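Local coordinates for OxsB protein (PDB 5UL3), which catalyses the oxidative ring contraction of dAMP to an oxetane aldehyde in oxetanocin A biosynthesis, using cobalamin, a [4Fe-4S] cluster and S-adenosylmethionine, at residues A[396-401]-A[431-436]; A[311-316]-A[362-367]. All coordinates share one frame; numbering follows the deposited sequence. Where two conformers were deposited one is given.

Contact 1: A[396-401]-A[431-436]. With EDO (1,2-ethanediol), chain X.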
ATOM      1  N   PHE A 396      -1.095  -2.044   9.900  1.00 23.64           N
ATOM      2  CA  PHE A 396       0.174  -1.514   9.403  1.00 20.85           C
ATOM      3  C   PHE A 396       1.160  -2.663   9.258  1.00 24.67           C
ATOM      4  O   PHE A 396       0.878  -3.791   9.656  1.00 24.43           O
ATOM      5  CB  PHE A 396       0.738  -0.411  10.302  1.00 21.07           C
ATOM      6  CG  PHE A 396       1.061  -0.847  11.721  1.00 20.06           C
ATOM      7  CD1 PHE A 396       2.312  -1.345  12.040  1.00 20.07           C
ATOM      8  CD2 PHE A 396       0.130  -0.679  12.745  1.00 26.96           C
ATOM      9  CE1 PHE A 396       2.621  -1.717  13.360  1.00 26.01           C
ATOM     10  CE2 PHE A 396       0.432  -1.030  14.060  1.00 26.40           C
ATOM     11  CZ  PHE A 396       1.677  -1.544  14.368  1.00 27.79           C
ATOM     12  N   ALA A 397       2.323  -2.361   8.676  1.00 20.49           N
ATOM     13  CA  ALA A 397       3.375  -3.343   8.452  1.00 21.25           C
ATOM     14  C   ALA A 397       4.588  -3.026   9.323  1.00 21.91           C
ATOM     15  O   ALA A 397       4.832  -1.869   9.670  1.00 24.44           O
ATOM     16  CB  ALA A 397       3.809  -3.372   6.986  1.00 25.04           C
ATOM     17  N   ALA A 398       5.347  -4.064   9.663  1.00 24.48           N
ATOM     18  CA  ALA A 398       6.529  -3.869  10.506  1.00 27.88           C
ATOM     19  C   ALA A 398       7.524  -4.994  10.277  1.00 23.65           C
ATOM     20  O   ALA A 398       7.141  -6.111   9.917  1.00 24.69           O
ATOM     21  CB  ALA A 398       6.155  -3.817  11.992  1.00 26.63           C
ATOM     22  N   ARG A 399       8.812  -4.693  10.514  1.00 22.35           N
ATOM     23  CA  ARG A 399       9.840  -5.727  10.513  1.00 24.79           C
ATOM     24  C   ARG A 399       9.811  -6.503  11.823  1.00 20.62           C
ATOM     25  O   ARG A 399       9.447  -5.967  12.873  1.00 26.39           O
ATOM     26  CB  ARG A 399      11.255  -5.134  10.360  1.00 28.61           C
ATOM     27  CG  ARG A 399      11.410  -3.983   9.419  1.00 32.76           C
ATOM     28  CD  ARG A 399      12.914  -3.655   9.193  1.00 32.89           C
ATOM     29  NE  ARG A 399      13.678  -3.397  10.409  1.00 35.68           N
ATOM     30  CZ  ARG A 399      13.851  -2.189  10.937  1.00 41.26           C
ATOM     31  NH1 ARG A 399      14.574  -2.039  12.040  1.00 47.48           N
ATOM     32  NH2 ARG A 399      13.297  -1.125  10.366  1.00 39.69           N
ATOM     33  N   ALA A 400      10.263  -7.756  11.762  1.00 24.09           N
ATOM     34  CA  ALA A 400      10.355  -8.551  12.985  1.00 25.15           C
ATOM     35  C   ALA A 400      11.217  -7.862  14.035  1.00 28.28           C
ATOM     36  O   ALA A 400      10.894  -7.906  15.229  1.00 23.50           O
ATOM     37  CB  ALA A 400      10.897  -9.943  12.690  1.00 22.21           C
ATOM     38  N   ASP A 401      12.315  -7.209  13.617  1.00 23.77           N
ATOM     39  CA  ASP A 401      13.174  -6.559  14.607  1.00 28.74           C
ATOM     40  C   ASP A 401      12.632  -5.218  15.086  1.00 31.14           C
ATOM     41  O   ASP A 401      13.273  -4.566  15.921  1.00 30.08           O
ATOM     42  CB  ASP A 401      14.612  -6.408  14.074  1.00 29.00           C
ATOM     43  CG  ASP A 401      14.684  -5.798  12.678  1.00 39.09           C
ATOM     44  OD1 ASP A 401      14.019  -6.301  11.748  1.00 39.68           O
ATOM     45  OD2 ASP A 401      15.466  -4.846  12.502  1.00 38.79           O
ATOM     46  N   ILE A 431      -1.862  -6.859  11.497  1.00 20.97           N
ATOM     47  CA  ILE A 431      -0.505  -6.340  11.303  1.00 19.95           C
ATOM     48  C   ILE A 431       0.276  -7.320  10.429  1.00 26.57           C
ATOM     49  O   ILE A 431       0.204  -8.549  10.624  1.00 25.17           O
ATOM     50  CB  ILE A 431       0.204  -6.097  12.660  1.00 24.21           C
ATOM     51  CG1 ILE A 431      -0.184  -4.765  13.322  1.00 31.37           C
ATOM     52  CG2 ILE A 431       1.718  -6.064  12.502  1.00 24.39           C
ATOM     53  CD1 ILE A 431      -1.471  -4.107  12.877  1.00 27.16           C
ATOM     54  N   PHE A 432       1.018  -6.779   9.449  1.00 22.57           N
ATOM     55  CA  PHE A 432       1.834  -7.574   8.535  1.00 21.65           C
ATOM     56  C   PHE A 432       3.276  -7.513   9.027  1.00 23.79           C
ATOM     57  O   PHE A 432       3.815  -6.420   9.193  1.00 25.16           O
ATOM     58  CB  PHE A 432       1.756  -7.016   7.108  1.00 26.04           C
ATOM     59  CG  PHE A 432       2.607  -7.746   6.114  1.00 26.24           C
ATOM     60  CD1 PHE A 432       3.927  -7.352   5.880  1.00 26.53           C
ATOM     61  CD2 PHE A 432       2.099  -8.807   5.384  1.00 27.23           C
ATOM     62  CE1 PHE A 432       4.718  -8.033   4.963  1.00 30.92           C
ATOM     63  CE2 PHE A 432       2.882  -9.491   4.464  1.00 30.84           C
ATOM     64  CZ  PHE A 432       4.192  -9.102   4.250  1.00 29.45           C
ATOM     65  N   ILE A 433       3.902  -8.669   9.241  1.00 25.11           N
ATOM     66  CA  ILE A 433       5.314  -8.715   9.645  1.00 22.73           C
ATOM     67  C   ILE A 433       6.092  -9.350   8.502  1.00 22.26           C
ATOM     68  O   ILE A 433       5.789 -10.478   8.090  1.00 22.21           O
ATOM     69  CB  ILE A 433       5.536  -9.508  10.940  1.00 25.37           C
ATOM     70  CG1 ILE A 433       4.638  -9.011  12.069  1.00 28.49           C
ATOM     71  CG2 ILE A 433       7.055  -9.459  11.339  1.00 24.83           C
ATOM     72  CD1 ILE A 433       5.061  -7.716  12.675  1.00 28.98           C
ATOM     73  N   GLY A 434       7.071  -8.622   7.973  1.00 24.07           N
ATOM     74  CA  GLY A 434       7.887  -9.129   6.884  1.00 25.73           C
ATOM     75  C   GLY A 434       8.918 -10.155   7.320  1.00 29.30           C
ATOM     76  O   GLY A 434      10.125  -9.908   7.236  1.00 27.20           O
ATOM     77  N   VAL A 435       8.445 -11.311   7.794  1.00 25.72           N
ATOM     78  CA  VAL A 435       9.337 -12.411   8.190  1.00 24.61           C
ATOM     79  C   VAL A 435      10.190 -12.865   7.006  1.00 27.77           C
ATOM     80  O   VAL A 435      11.428 -12.915   7.088  1.00 25.88           O
ATOM     81  CB  VAL A 435       8.505 -13.576   8.765  1.00 27.32           C
ATOM     82  CG1 VAL A 435       9.328 -14.833   8.901  1.00 26.39           C
ATOM     83  CG2 VAL A 435       7.896 -13.187  10.118  1.00 24.56           C
ATOM     84  N   GLU A 436       9.529 -13.255   5.914  1.00 24.79           N
ATOM     85  CA  GLU A 436      10.070 -13.626   4.604  1.00 25.33           C
ATOM     86  C   GLU A 436      10.776 -14.986   4.581  1.00 25.52           C
ATOM     87  O   GLU A 436      10.761 -15.669   3.553  1.00 25.57           O
ATOM     88  CB  GLU A 436      11.018 -12.532   4.058  1.00 30.69           C
ATOM     89  CG  GLU A 436      10.400 -11.112   3.891  1.00 33.47           C
ATOM     90  CD  GLU A 436       8.958 -11.076   3.390  1.00 30.43           C
ATOM     91  OE1 GLU A 436       8.226 -10.123   3.748  1.00 40.28           O
ATOM     92  OE2 GLU A 436       8.531 -11.966   2.635  1.00 30.57           O
TER
HETATM   93  C1  EDO X 823       6.504 -10.435   0.183  1.00 56.72           C
HETATM   94  O1  EDO X 823       6.634 -11.567   1.064  1.00 38.59           O
HETATM   95  C2  EDO X 823       7.383  -9.268   0.635  1.00 53.24           C
HETATM   96  O2  EDO X 823       6.970  -8.776   1.925  1.00 41.89           O
HETATM   97  O   HOH W   1      11.723  -8.636   9.374  1.00 31.56           O

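Contact 2: A[311-316]-A[362-367]. With SF4 (iron/sulfur cluster), chain B.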
ATOM      1  N   ARG A 311       7.179   8.207   5.543  1.00 21.18           N
ATOM      2  CA  ARG A 311       7.665   7.801   4.235  1.00 19.62           C
ATOM      3  C   ARG A 311       9.067   7.234   4.384  1.00 22.09           C
ATOM      4  O   ARG A 311       9.849   7.723   5.199  1.00 24.31           O
ATOM      5  CB  ARG A 311       7.688   8.972   3.261  1.00 21.59           C
ATOM      6  CG  ARG A 311       6.267   9.463   2.932  1.00 21.83           C
ATOM      7  CD  ARG A 311       6.287  10.522   1.853  1.00 22.27           C
ATOM      8  NE  ARG A 311       4.923  10.805   1.362  1.00 22.29           N
ATOM      9  CZ  ARG A 311       4.640  11.808   0.526  1.00 24.92           C
ATOM     10  NH1 ARG A 311       5.612  12.607   0.093  1.00 21.03           N
ATOM     11  NH2 ARG A 311       3.384  12.021   0.135  1.00 21.93           N
ATOM     12  N   GLY A 312       9.356   6.211   3.583  1.00 23.41           N
ATOM     13  CA  GLY A 312      10.666   5.589   3.540  1.00 22.12           C
ATOM     14  C   GLY A 312      10.847   4.475   4.555  1.00 25.69           C
ATOM     15  O   GLY A 312       9.965   4.135   5.354  1.00 23.69           O
ATOM     16  N   CYS A 313      12.050   3.901   4.514  1.00 23.30           N
ATOM     17  CA  CYS A 313      12.448   2.817   5.397  1.00 22.69           C
ATOM     18  C   CYS A 313      13.857   3.135   5.877  1.00 22.21           C
ATOM     19  O   CYS A 313      14.750   3.312   5.051  1.00 24.54           O
ATOM     20  CB  CYS A 313      12.438   1.480   4.665  1.00 23.66           C
ATOM     21  SG  CYS A 313      12.957   0.082   5.735  1.00 25.93           S
ATOM     22  N   ASP A 314      14.046   3.221   7.191  0.50 24.47           N
ATOM     23  CA  ASP A 314      15.381   3.530   7.693  0.50 26.27           C
ATOM     24  C   ASP A 314      16.322   2.340   7.571  0.50 28.14           C
ATOM     25  O   ASP A 314      17.543   2.532   7.584  0.50 26.88           O
ATOM     26  CB  ASP A 314      15.316   4.016   9.143  0.50 30.92           C
ATOM     27  CG  ASP A 314      14.467   3.133  10.026  0.50 32.31           C
ATOM     28  OD1 ASP A 314      14.737   1.918  10.116  0.50 36.84           O
ATOM     29  OD2 ASP A 314      13.535   3.672  10.655  0.50 43.10           O
ATOM     30  N   TYR A 315      15.780   1.124   7.424  1.00 24.28           N
ATOM     31  CA  TYR A 315      16.622  -0.060   7.240  1.00 22.67           C
ATOM     32  C   TYR A 315      17.113  -0.163   5.799  1.00 31.25           C
ATOM     33  O   TYR A 315      18.317  -0.079   5.534  1.00 27.26           O
ATOM     34  CB  TYR A 315      15.854  -1.321   7.640  1.00 22.00           C
ATOM     35  CG  TYR A 315      16.676  -2.579   7.561  1.00 24.80           C
ATOM     36  CD1 TYR A 315      17.791  -2.757   8.383  1.00 28.16           C
ATOM     37  CD2 TYR A 315      16.326  -3.605   6.690  1.00 27.58           C
ATOM     38  CE1 TYR A 315      18.545  -3.936   8.322  1.00 28.03           C
ATOM     39  CE2 TYR A 315      17.093  -4.793   6.629  1.00 23.45           C
ATOM     40  CZ  TYR A 315      18.190  -4.933   7.442  1.00 28.26           C
ATOM     41  OH  TYR A 315      18.923  -6.112   7.353  1.00 29.54           O
ATOM     42  N   SER A 316      16.185  -0.383   4.858  1.00 26.22           N
ATOM     43  CA  SER A 316      16.426  -0.254   3.420  1.00 24.96           C
ATOM     44  C   SER A 316      17.458  -1.250   2.891  1.00 28.01           C
ATOM     45  O   SER A 316      18.010  -1.049   1.810  1.00 28.23           O
ATOM     46  CB  SER A 316      16.841   1.181   3.058  1.00 28.27           C
ATOM     47  OG  SER A 316      15.723   2.048   2.925  1.00 27.19           O
ATOM     48  N   ASP A 362       2.152   3.112   5.399  1.00 20.42           N
ATOM     49  CA  ASP A 362       3.586   3.177   5.731  1.00 19.40           C
ATOM     50  C   ASP A 362       4.315   1.886   5.372  1.00 23.50           C
ATOM     51  O   ASP A 362       3.873   0.784   5.717  1.00 22.57           O
ATOM     52  CB  ASP A 362       3.783   3.428   7.231  1.00 22.29           C
ATOM     53  CG  ASP A 362       3.038   4.624   7.743  1.00 26.09           C
ATOM     54  OD1 ASP A 362       1.873   4.856   7.337  1.00 26.39           O
ATOM     55  OD2 ASP A 362       3.590   5.299   8.621  1.00 23.19           O
ATOM     56  N   GLU A 363       5.469   2.027   4.713  1.00 21.47           N
ATOM     57  CA  GLU A 363       6.409   0.911   4.652  1.00 23.13           C
ATOM     58  C   GLU A 363       6.876   0.523   6.045  1.00 26.13           C
ATOM     59  O   GLU A 363       7.092  -0.663   6.331  1.00 24.36           O
ATOM     60  CB  GLU A 363       7.612   1.286   3.779  1.00 20.40           C
ATOM     61  CG  GLU A 363       7.307   1.328   2.291  1.00 23.36           C
ATOM     62  CD  GLU A 363       8.563   1.556   1.478  1.00 24.40           C
ATOM     63  OE1 GLU A 363       9.234   2.579   1.742  1.00 24.00           O
ATOM     64  OE2 GLU A 363       8.895   0.689   0.629  1.00 26.20           O
ATOM     65  N   GLU A 364       7.060   1.513   6.913  1.00 24.22           N
ATOM     66  CA  GLU A 364       7.667   1.346   8.237  1.00 28.69           C
ATOM     67  C   GLU A 364       6.914   2.270   9.190  1.00 26.25           C
ATOM     68  O   GLU A 364       7.276   3.443   9.360  1.00 27.93           O
ATOM     69  CB  GLU A 364       9.164   1.666   8.208  1.00 27.89           C
ATOM     70  CG  GLU A 364       9.832   1.575   9.569  1.00 30.90           C
ATOM     71  CD  GLU A 364      11.325   1.879   9.530  1.00 37.32           C
ATOM     72  OE1 GLU A 364      11.802   2.521   8.565  1.00 34.01           O
ATOM     73  OE2 GLU A 364      12.021   1.457  10.478  1.00 36.43           O
ATOM     74  N   PHE A 365       5.886   1.724   9.845  1.00 27.12           N
ATOM     75  CA  PHE A 365       5.065   2.535  10.737  1.00 24.47           C
ATOM     76  C   PHE A 365       5.850   2.982  11.969  1.00 26.40           C
ATOM     77  O   PHE A 365       5.717   4.128  12.412  1.00 27.98           O
ATOM     78  CB  PHE A 365       3.818   1.743  11.142  1.00 23.19           C
ATOM     79  CG  PHE A 365       2.882   2.494  12.044  1.00 22.65           C
ATOM     80  CD1 PHE A 365       2.190   3.610  11.578  1.00 28.02           C
ATOM     81  CD2 PHE A 365       2.658   2.072  13.347  1.00 21.79           C
ATOM     82  CE1 PHE A 365       1.308   4.292  12.412  1.00 30.12           C
ATOM     83  CE2 PHE A 365       1.763   2.748  14.189  1.00 23.64           C
ATOM     84  CZ  PHE A 365       1.099   3.868  13.722  1.00 25.98           C
ATOM     85  N   ILE A 366       6.699   2.108  12.520  1.00 21.93           N
ATOM     86  CA  ILE A 366       7.348   2.420  13.798  1.00 23.04           C
ATOM     87  C   ILE A 366       8.593   3.280  13.595  1.00 27.37           C
ATOM     88  O   ILE A 366       8.765   4.318  14.252  1.00 26.91           O
ATOM     89  CB  ILE A 366       7.679   1.121  14.550  1.00 25.26           C
ATOM     90  CG1 ILE A 366       6.390   0.346  14.822  1.00 26.52           C
ATOM     91  CG2 ILE A 366       8.396   1.428  15.851  1.00 27.13           C
ATOM     92  CD1 ILE A 366       6.647  -1.059  15.205  1.00 35.21           C
ATOM     93  N   GLY A 367       9.474   2.876  12.698  1.00 27.79           N
ATOM     94  CA  GLY A 367      10.579   3.747  12.335  1.00 26.71           C
ATOM     95  C   GLY A 367      11.746   3.715  13.312  1.00 31.65           C
ATOM     96  O   GLY A 367      11.837   2.890  14.236  1.00 28.02           O
TER
HETATM   97 FE1  SF4 B 801      13.076  -4.438   4.021  1.00 25.09          FE
HETATM   98 FE2  SF4 B 801      10.499  -3.769   4.553  1.00 28.02          FE
HETATM   99 FE3  SF4 B 801      11.737  -3.004   2.172  1.00 24.45          FE
HETATM  100 FE4  SF4 B 801      12.462  -1.813   4.522  1.00 25.09          FE
HETATM  101  S1  SF4 B 801      10.397  -1.695   3.500  1.00 26.02           S
HETATM  102  S2  SF4 B 801      13.889  -2.591   2.897  1.00 24.20           S
HETATM  103  S3  SF4 B 801      12.311  -3.603   5.960  1.00 29.79           S
HETATM  104  S4  SF4 B 801      11.243  -5.145   2.882  1.00 27.30           S
HETATM  105  O   HOH W   2       7.256   4.414   6.090  1.00 22.69           O
HETATM  106  O   HOH W   3       7.834   4.781   1.851  1.00 24.83           O

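Contact 1: A[396-401]-A[431-436]
Phe396 and Ile431 meet across two neighbouring parallel strands of the partial TIM barrel, 393-398 and 432-436, joined through helix 410-426 in a beta-alpha-beta unit. CG1 of Ile431 lies over one face of the Phe396 ring, 3.9 Å from the ring centroid and offset toward the rim, in a CH-pi contact. With CG of Phe396 between its backbone N and carbonyl carbon (chi1 62°), the ring has this face toward Ile431, whose CD1 comes nearest CD2 and CE2. An aromatic face and a branched aliphatic chain suit this buried helix-side layer, where Trp420 also meets the ring.

One residue on, Ala397 and Phe432 turn to the other face of the sheet, and CB of Ala397 approaches CD1 of Phe432 at 4.1 Å. Ala398 and Ile433 return to the helix side; here the small CB of Ala398 meets CD1 of Ile433, while CG2 of Ile433 extends to CB of Ala400.

Three backbone bonds set the register: Phe432 N to Phe396 O, Ala398 N to Phe432 O at 2.8 Å, and Gly434 N to Ala398 O. Past Ala398 the chain enters a 3-10 segment, Gly434 centres an inverse gamma turn, and a water joins Ala400 N to Gly434 O. Glu436, an S-adenosylmethionine-binding residue, here takes a 1,2-ethanediol, probably from the crystallisation liquor, whose O2 donates to Glu436 OE1 at 2.6 Å.

Contact 2: A[311-316]-A[362-367]
Cys313 and Glu364 meet where two loops at the C-terminal ends of barrel strands 305-311 and 357-360 come together in the radical SAM core. Cys313, one of the three cysteines of the [4Fe-4S] cluster, binds iron FE4 through SG at 2.3 Å; a thiolate suits the place as a soft ligand for iron. The cysteine loop folds back on itself, with Ser316 OG donating to Cys313 O and Ser316 N making a weak bond to Cys313 SG.

Glu364 supports this loop from the neighbouring strand end. Its extended chain brings OE1 to the backbone of Asp314: Asp314 N donates to Glu364 OE1 at 2.7 Å, on the syn lone pair of that oxygen, in a nearly straight bond (164°). A glutamate has the length to span the gap and fasten the residue directly after the cysteine. The carboxylates of Asp314 and Glu364 lie close together, their planes 64° apart, with Asp314 OD1 2.8 Å from Glu364 OE2 in the conformer modelled here. Arg399 lies close by and probably offsets the negative charge.

One residue earlier, the carboxylate of Glu363 comes beside Gly312, with OE1 3.8 Å from Gly312 C. OE2 of this cobalamin-binding residue is hydrogen-bonded to the corrin cofactor, and OE1 forms a salt bridge with Arg323. Gly312, at positive phi (88°), suits a turn into the cysteine loop. Two waters fill out the seam: one lies between Gly312 O and Glu364 N, accepting from the latter, while the other accepts from Gly312 N and donates to Glu363 OE1 at 2.6 Å.

Overall arrangement
The two contacts lie in the same radical SAM barrel, their centres 11 Å apart, and both segments of contact 2 precede those of contact 1 in the sequence. Arg399 joins them: from the end of strand 393-398, its NH2 forms a salt bridge with Glu364 OE2 at 2.9 Å, while NE and NH1 hold Asp401. The same arginine side chain comes within about 3 Å of the iron-sulfur cluster, which it flanks, while Cys313 of contact 2 ligates it together with Cys318 and Cys321. A second junction is apolar, Phe396 CD1 lying 3.6 Å from Phe365 CB. Together the strand ends bring S-adenosylmethionine-binding Glu436, the cluster and cobalamin-binding Glu363 into one active-site region.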